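PDB 4IIW: Lmo1499 protein, which probably acts as a lytic transglycosylase that cleaves nascent peptidoglycan strands endolytically and so ends their elongation. Local coordinates for residues 228-233 with 237-242. Sequence-based numbering, arbitrary orientation.
Sequences IIEKEA and VDRKMI
A233 and R239 meet where a helix-loop-helix corner closes: helix 219-232 ends, a short loop turns the chain, and helix 239-251 starts. The A233 methyl is the central bump. It fills a hollow walled by V237, the R239 side chain and I242, reaching I242 CD1 at 3.8 Å from A233 CB and, more loosely, V237 CB. It also lies over one face of the R239 guanidinium, 3.6 Å above the plane and offset toward the rim, with R239 NE 3.7 Å from A233 CB. One turn back, I229 supplies a second bump: CG2, set anti to the backbone N, touches R239 CB at 3.9 Å and, less closely, I242 CG2. I242 answers from the other helix, its CD1 sitting against both the A233 methyl and E232 O, 3.9 Å from the latter.

R239 starts beside I229 and bends at chi3 (149°), so that the guanidinium lies under the A233 methyl with NH2 directed toward E230. That carboxylate is held mainly elsewhere, since OE1 accepts from S304 OG and G301 N; S304 OG also makes a weak hydrogen bond with R239 NE, and helix 302-309 packs on both I229 and R239. E232, predicted to be important for catalysis in this MltG-family enzyme, immediately precedes A233, and its OE2 is hydrogen-bonded to T258 OG1. The second helix begins with D238 as N-cap, OD2 accepting from K240 N at 3.1 Å. Between E230 and R239 the salt bridge is long and oblique: OE2 lies 3.4 Å from NH2, with the carboxylate and guanidinium planes 32° apart.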
loop_
_atom_site.group_PDB
_atom_site.type_symbol
_atom_site.label_atom_id
_atom_site.label_comp_id
_atom_site.label_asym_id
_atom_site.label_seq_id
_atom_site.Cartn_x
_atom_site.Cartn_y
_atom_site.Cartn_z
ATOM N N ILE B 228 56.052 -14.438 5.486
ATOM C CA ILE B 228 56.286 -13.043 5.839
ATOM C C ILE B 228 56.606 -12.267 4.563
ATOM O O ILE B 228 56.303 -11.066 4.474
ATOM C CB ILE B 228 57.340 -12.848 6.951
ATOM C CG1 ILE B 228 58.735 -13.245 6.517
ATOM C CG2 ILE B 228 56.975 -13.661 8.169
ATOM C CD1 ILE B 228 59.774 -13.013 7.619
ATOM N N ILE B 229 57.190 -12.956 3.574
ATOM C CA ILE B 229 57.480 -12.340 2.267
ATOM C C ILE B 229 56.164 -12.120 1.528
ATOM O O ILE B 229 55.949 -11.050 0.956
ATOM C CB ILE B 229 58.435 -13.195 1.369
ATOM C CG1 ILE B 229 59.824 -13.341 1.999
ATOM C CG2 ILE B 229 58.621 -12.558 0.012
ATOM C CD1 ILE B 229 60.747 -14.324 1.249
ATOM N N GLU B 230 55.287 -13.130 1.559
ATOM C CA GLU B 230 53.977 -13.049 0.885
ATOM C C GLU B 230 53.133 -11.856 1.360
ATOM O O GLU B 230 52.700 -11.050 0.548
ATOM C CB GLU B 230 53.171 -14.334 1.079
ATOM C CG GLU B 230 51.860 -14.397 0.267
ATOM C CD GLU B 230 52.078 -14.702 -1.211
ATOM O OE1 GLU B 230 53.102 -15.329 -1.540
ATOM O OE2 GLU B 230 51.208 -14.344 -2.050
ATOM N N LYS B 231 52.923 -11.736 2.670
ATOM C CA LYS B 231 52.096 -10.655 3.209
ATOM C C LYS B 231 52.698 -9.253 3.038
ATOM O O LYS B 231 51.980 -8.270 3.171
ATOM C CB LYS B 231 51.764 -10.881 4.694
ATOM C CG LYS B 231 51.007 -12.165 5.025
ATOM C CD LYS B 231 49.738 -12.350 4.208
ATOM C CE LYS B 231 48.719 -11.224 4.388
ATOM N NZ LYS B 231 47.518 -11.426 3.496
ATOM N N GLU B 232 53.995 -9.152 2.744
ATOM C CA GLU B 232 54.644 -7.834 2.568
ATOM C C GLU B 232 54.761 -7.351 1.113
ATOM O O GLU B 232 55.179 -6.227 0.874
ATOM C CB GLU B 232 56.040 -7.820 3.217
ATOM C CG GLU B 232 56.056 -7.688 4.747
ATOM C CD GLU B 232 55.749 -6.270 5.247
ATOM O OE1 GLU B 232 54.980 -5.541 4.581
ATOM O OE2 GLU B 232 56.272 -5.886 6.323
ATOM N N ALA B 233 54.384 -8.176 0.150
ATOM C CA ALA B 233 54.534 -7.801 -1.243
ATOM C C ALA B 233 53.226 -7.420 -1.890
ATOM O O ALA B 233 52.239 -8.145 -1.776
ATOM C CB ALA B 233 55.158 -8.949 -2.020
ATOM N N VAL B 237 55.790 -6.158 -6.809
ATOM C CA VAL B 237 57.034 -5.938 -6.050
ATOM C C VAL B 237 58.033 -7.094 -6.208
ATOM O O VAL B 237 57.641 -8.266 -6.396
ATOM C CB VAL B 237 56.766 -5.668 -4.537
ATOM C CG1 VAL B 237 58.073 -5.620 -3.757
ATOM C CG2 VAL B 237 56.001 -4.368 -4.363
ATOM N N ASP B 238 59.319 -6.737 -6.161
ATOM C CA ASP B 238 60.400 -7.699 -6.261
ATOM C C ASP B 238 60.568 -8.362 -4.889
ATOM O O ASP B 238 61.156 -7.803 -3.963
ATOM C CB ASP B 238 61.694 -7.020 -6.726
ATOM C CG ASP B 238 62.855 -8.001 -6.892
ATOM O OD1 ASP B 238 63.972 -7.548 -7.240
ATOM O OD2 ASP B 238 62.657 -9.218 -6.669
ATOM N N ARG B 239 60.023 -9.565 -4.788
ATOM C CA ARG B 239 60.043 -10.345 -3.572
ATOM C C ARG B 239 61.430 -10.839 -3.187
ATOM O O ARG B 239 61.691 -11.095 -2.027
ATOM C CB ARG B 239 59.093 -11.519 -3.739
ATOM C CG ARG B 239 57.608 -11.113 -3.789
ATOM C CD ARG B 239 56.738 -12.295 -4.190
ATOM N NE ARG B 239 55.392 -12.272 -3.609
ATOM C CZ ARG B 239 54.274 -11.883 -4.222
ATOM N NH1 ARG B 239 54.280 -11.453 -5.489
ATOM N NH2 ARG B 239 53.128 -11.938 -3.546
ATOM N N LYS B 240 62.320 -10.980 -4.152
ATOM C CA LYS B 240 63.673 -11.413 -3.843
ATOM C C LYS B 240 64.466 -10.333 -3.081
ATOM O O LYS B 240 65.451 -10.655 -2.420
ATOM C CB LYS B 240 64.410 -11.851 -5.105
ATOM C CG LYS B 240 63.847 -13.105 -5.698
ATOM C CD LYS B 240 64.574 -13.527 -6.960
ATOM C CE LYS B 240 63.904 -14.747 -7.582
ATOM N NZ LYS B 240 64.493 -15.093 -8.912
HETATM N N MSE B 241 64.058 -9.066 -3.204
HETATM C CA MSE B 241 64.681 -7.976 -2.452
HETATM C C MSE B 241 64.080 -7.960 -1.065
HETATM O O MSE B 241 64.785 -7.786 -0.079
HETATM C CB MSE B 241 64.473 -6.604 -3.106
HETATM C CG MSE B 241 65.460 -6.242 -4.201
HETATM SE SE MSE B 241 67.277 -6.095 -3.524
HETATM C CE MSE B 241 68.103 -5.503 -5.198
ATOM N N ILE B 242 62.771 -8.134 -0.982
ATOM C CA ILE B 242 62.131 -8.201 0.316
ATOM C C ILE B 242 62.795 -9.312 1.119
ATOM O O ILE B 242 63.139 -9.130 2.289
ATOM C CB ILE B 242 60.640 -8.482 0.202
ATOM C CG1 ILE B 242 59.930 -7.272 -0.404
ATOM C CG2 ILE B 242 60.043 -8.791 1.575
ATOM C CD1 ILE B 242 58.438 -7.525 -0.724
#